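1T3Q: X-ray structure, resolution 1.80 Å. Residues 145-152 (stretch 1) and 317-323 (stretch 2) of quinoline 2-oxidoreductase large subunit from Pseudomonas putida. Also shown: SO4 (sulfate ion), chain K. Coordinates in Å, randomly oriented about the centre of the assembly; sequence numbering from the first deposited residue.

Stretch 1, residues 145-152: TGIEAALE
Stretch 2 (317-323) NRSITDG

The contact sets a short helix, Ile147 to Glu152, across a strand that enters from earlier in the chain and runs on from Asn317 toward Asp322. The two axes approach to 9.4 Å and their N-to-C directions differ by 103°, so the helix crosses the strand nearly at right angles and register is set at one place: the CA atoms of Ile147 and Asp322 lie 5.8 Å apart. Only 252 Å² is buried, both sides summed, and no direct hydrogen bond joins the stretches.

Ile147 covers the most surface. As the first helical residue (phi/psi -57/-45), it points its CA-to-CB bond toward the strand and takes the m rotamer at chi1 and t at chi2. Its CG2 meets CG2 of Ile320 at 3.4 Å, a tight methyl-to-methyl contact, and Ile147 CD1 lies 3.9 Å from the backbone N of Asp322. Its CG1 is 4.0 Å from CB of Asp322. Ile147 thus touches three consecutive strand residues, Ile320 to Asp322.

Ile320 answers from an extended backbone (-126/134), also m at chi1 and t at chi2, with CA-to-CB toward the helix. The CA-to-CB bond of the neighbouring Thr321 points away. Ile320 CD1 reaches 4.1 Å from CD2 of Leu151, one helical turn after Ile147, so Ile320 bridges the i and i+4 positions. Leu151 also points toward the strand, but its chi1 of -110° and chi2 of 24° lie between the usual wells. Its CD2 is 4.1 Å from NH2 of Arg318, lying oblique to the guanidinium.

Asp322 supplies the polar end. Its CA-to-CB bond runs sideways, yet with chi1 t and chi2 at -54° the carboxylate comes nearer, placing OD2 3.8 Å from CA of Gly146, the N-cap residue. A water completes the link: it accepts from Ile147 N at 3.0 Å and donates to Asp322 OD2 at 2.8 Å, so an amide of the helix's first turn, without a partner in the preceding turn, reaches the acid indirectly. The helix itself is held by Ala150 N to Gly146 O at 2.8 Å, Leu151 N to Ile147 O at 3.0 Å and Glu152 N to Glu148 O at 2.8 Å.

At the other end, Arg318, extended with chi1 to chi3 all t and chi4 at 73°, donates from NH1 and NH2 to sulfate O3 at 2.9 and 2.6 Å; the ion, probably from the crystallisation liquor, sits at the guanidinium edge.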

ATOM      1  N   THR B 145       3.881  -1.532  46.431  1.00 22.75           N
ATOM      2  CA  THR B 145       2.623  -2.136  46.015  1.00 24.00           C
ATOM      3  C   THR B 145       1.373  -1.270  46.066  1.00 23.77           C
ATOM      4  O   THR B 145       0.286  -1.735  45.724  1.00 22.71           O
ATOM      5  CB  THR B 145       2.363  -3.396  46.846  1.00 25.04           C
ATOM      6  OG1 THR B 145       2.328  -3.040  48.234  1.00 26.11           O
ATOM      7  CG2 THR B 145       3.480  -4.414  46.626  1.00 26.58           C
ATOM      8  N   GLY B 146       1.517  -0.018  46.484  1.00 22.61           N
ATOM      9  CA  GLY B 146       0.357   0.848  46.558  1.00 22.85           C
ATOM     10  C   GLY B 146       0.676   2.241  47.055  1.00 23.65           C
ATOM     11  O   GLY B 146       1.807   2.535  47.451  1.00 21.87           O
ATOM     12  N   ILE B 147      -0.336   3.099  47.042  1.00 23.19           N
ATOM     13  CA  ILE B 147      -0.196   4.480  47.476  1.00 23.70           C
ATOM     14  C   ILE B 147       0.322   4.610  48.905  1.00 24.32           C
ATOM     15  O   ILE B 147       1.195   5.429  49.178  1.00 23.05           O
ATOM     16  CB  ILE B 147      -1.547   5.215  47.351  1.00 23.02           C
ATOM     17  CG1 ILE B 147      -1.878   5.423  45.870  1.00 24.69           C
ATOM     18  CG2 ILE B 147      -1.504   6.539  48.090  1.00 25.53           C
ATOM     19  CD1 ILE B 147      -3.261   5.990  45.622  1.00 25.54           C
ATOM     20  N   GLU B 148      -0.224   3.810  49.813  1.00 25.18           N
ATOM     21  CA  GLU B 148       0.193   3.857  51.213  1.00 27.14           C
ATOM     22  C   GLU B 148       1.685   3.579  51.344  1.00 27.28           C
ATOM     23  O   GLU B 148       2.420   4.351  51.961  1.00 27.76           O
ATOM     24  CB  GLU B 148      -0.597   2.835  52.032  1.00 29.16           C
ATOM     25  N   ALA B 149       2.126   2.474  50.753  1.00 26.93           N
ATOM     26  CA  ALA B 149       3.527   2.081  50.794  1.00 26.20           C
ATOM     27  C   ALA B 149       4.414   3.099  50.093  1.00 26.17           C
ATOM     28  O   ALA B 149       5.516   3.390  50.554  1.00 26.52           O
ATOM     29  CB  ALA B 149       3.704   0.706  50.150  1.00 26.59           C
ATOM     30  N   ALA B 150       3.944   3.639  48.973  1.00 25.04           N
ATOM     31  CA  ALA B 150       4.733   4.615  48.231  1.00 25.52           C
ATOM     32  C   ALA B 150       4.962   5.888  49.049  1.00 25.31           C
ATOM     33  O   ALA B 150       6.019   6.501  48.976  1.00 23.04           O
ATOM     34  CB  ALA B 150       4.042   4.956  46.914  1.00 24.39           C
ATOM     35  N   LEU B 151       3.966   6.273  49.837  1.00 27.53           N
ATOM     36  CA  LEU B 151       4.055   7.483  50.646  1.00 29.06           C
ATOM     37  C   LEU B 151       4.690   7.290  52.019  1.00 29.94           C
ATOM     38  O   LEU B 151       5.305   8.213  52.553  1.00 30.61           O
ATOM     39  CB  LEU B 151       2.656   8.077  50.828  1.00 29.07           C
ATOM     40  CG  LEU B 151       2.266   9.383  50.132  1.00 30.64           C
ATOM     41  CD1 LEU B 151       3.100   9.633  48.899  1.00 30.23           C
ATOM     42  CD2 LEU B 151       0.791   9.310  49.791  1.00 29.56           C
ATOM     43  N   GLU B 152       4.555   6.101  52.594  1.00 29.99           N
ATOM     44  CA  GLU B 152       5.099   5.874  53.927  1.00 33.43           C
ATOM     45  C   GLU B 152       6.182   4.804  54.034  1.00 35.15           C
ATOM     46  O   GLU B 152       6.850   4.702  55.064  1.00 37.22           O
ATOM     47  CB  GLU B 152       3.956   5.530  54.888  1.00 33.09           C
ATOM     48  N   ASN B 317     -10.315  18.579  49.094  1.00 20.14           N
ATOM     49  CA  ASN B 317     -10.018  17.320  48.421  1.00 21.76           C
ATOM     50  C   ASN B 317      -8.538  17.012  48.334  1.00 21.02           C
ATOM     51  O   ASN B 317      -7.755  17.793  47.795  1.00 23.75           O
ATOM     52  CB  ASN B 317     -10.599  17.294  47.004  1.00 19.46           C
ATOM     53  CG  ASN B 317     -10.527  15.902  46.370  1.00 20.33           C
ATOM     54  OD1 ASN B 317     -10.098  15.746  45.226  1.00 23.13           O
ATOM     55  ND2 ASN B 317     -10.958  14.892  47.113  1.00 16.44           N
ATOM     56  N   ARG B 318      -8.167  15.862  48.877  1.00 23.46           N
ATOM     57  CA  ARG B 318      -6.790  15.382  48.844  1.00 22.27           C
ATOM     58  C   ARG B 318      -6.867  14.227  47.851  1.00 21.20           C
ATOM     59  O   ARG B 318      -7.481  13.198  48.131  1.00 21.28           O
ATOM     60  CB  ARG B 318      -6.374  14.885  50.228  1.00 23.81           C
ATOM     61  CG  ARG B 318      -5.030  14.174  50.296  1.00 28.37           C
ATOM     62  CD  ARG B 318      -4.772  13.718  51.729  1.00 30.23           C
ATOM     63  NE  ARG B 318      -3.685  12.749  51.842  1.00 33.19           N
ATOM     64  CZ  ARG B 318      -2.397  13.042  51.708  1.00 33.84           C
ATOM     65  NH1 ARG B 318      -2.017  14.287  51.455  1.00 35.28           N
ATOM     66  NH2 ARG B 318      -1.488  12.085  51.826  1.00 33.76           N
ATOM     67  N   SER B 319      -6.272  14.418  46.683  1.00 20.25           N
ATOM     68  CA  SER B 319      -6.314  13.414  45.630  1.00 20.51           C
ATOM     69  C   SER B 319      -4.954  12.765  45.399  1.00 19.49           C
ATOM     70  O   SER B 319      -3.960  13.453  45.186  1.00 19.08           O
ATOM     71  CB  SER B 319      -6.811  14.071  44.338  1.00 20.99           C
ATOM     72  OG  SER B 319      -7.022  13.120  43.311  1.00 21.40           O
ATOM     73  N   ILE B 320      -4.918  11.436  45.432  1.00 19.23           N
ATOM     74  CA  ILE B 320      -3.672  10.707  45.224  1.00 18.97           C
ATOM     75  C   ILE B 320      -3.846   9.680  44.111  1.00 19.31           C
ATOM     76  O   ILE B 320      -4.828   8.940  44.088  1.00 19.79           O
ATOM     77  CB  ILE B 320      -3.231   9.968  46.501  1.00 18.63           C
ATOM     78  CG1 ILE B 320      -3.242  10.929  47.693  1.00 20.60           C
ATOM     79  CG2 ILE B 320      -1.828   9.397  46.306  1.00 18.21           C
ATOM     80  CD1 ILE B 320      -3.091  10.240  49.036  1.00 23.21           C
ATOM     81  N   THR B 321      -2.882   9.641  43.198  1.00 19.12           N
ATOM     82  CA  THR B 321      -2.912   8.726  42.065  1.00 19.45           C
ATOM     83  C   THR B 321      -1.848   7.640  42.165  1.00 20.39           C
ATOM     84  O   THR B 321      -0.689   7.920  42.490  1.00 19.74           O
ATOM     85  CB  THR B 321      -2.681   9.493  40.735  1.00 20.66           C
ATOM     86  OG1 THR B 321      -3.774  10.389  40.497  1.00 21.55           O
ATOM     87  CG2 THR B 321      -2.558   8.528  39.564  1.00 22.31           C
ATOM     88  N   ASP B 322      -2.251   6.399  41.899  1.00 20.20           N
ATOM     89  CA  ASP B 322      -1.316   5.274  41.888  1.00 20.55           C
ATOM     90  C   ASP B 322      -0.811   5.330  40.449  1.00 20.72           C
ATOM     91  O   ASP B 322      -1.478   4.849  39.531  1.00 20.36           O
ATOM     92  CB  ASP B 322      -2.054   3.957  42.144  1.00 20.99           C
ATOM     93  CG  ASP B 322      -1.112   2.768  42.211  1.00 20.16           C
ATOM     94  OD1 ASP B 322      -0.338   2.575  41.250  1.00 20.53           O
ATOM     95  OD2 ASP B 322      -1.147   2.029  43.220  1.00 21.79           O
ATOM     96  N   GLY B 323       0.367   5.919  40.256  1.00 18.36           N
ATOM     97  CA  GLY B 323       0.888   6.101  38.911  1.00 18.16           C
ATOM     98  C   GLY B 323       1.677   5.021  38.203  1.00 16.76           C
ATOM     99  O   GLY B 323       1.944   5.143  37.008  1.00 17.14           O
TER
HETATM  100  S   SO4 K3101       1.877  13.319  52.828  1.00 59.62           S
HETATM  101  O1  SO4 K3101       2.054  14.625  53.495  1.00 60.20           O
HETATM  102  O2  SO4 K3101       1.568  12.286  53.837  1.00 61.12           O
HETATM  103  O3  SO4 K3101       0.765  13.407  51.870  1.00 60.55           O
HETATM  104  O4  SO4 K3101       3.115  12.957  52.112  1.00 59.83           O
HETATM  105  O   HOH W   1      -2.746   2.142  45.533  1.00 25.27           O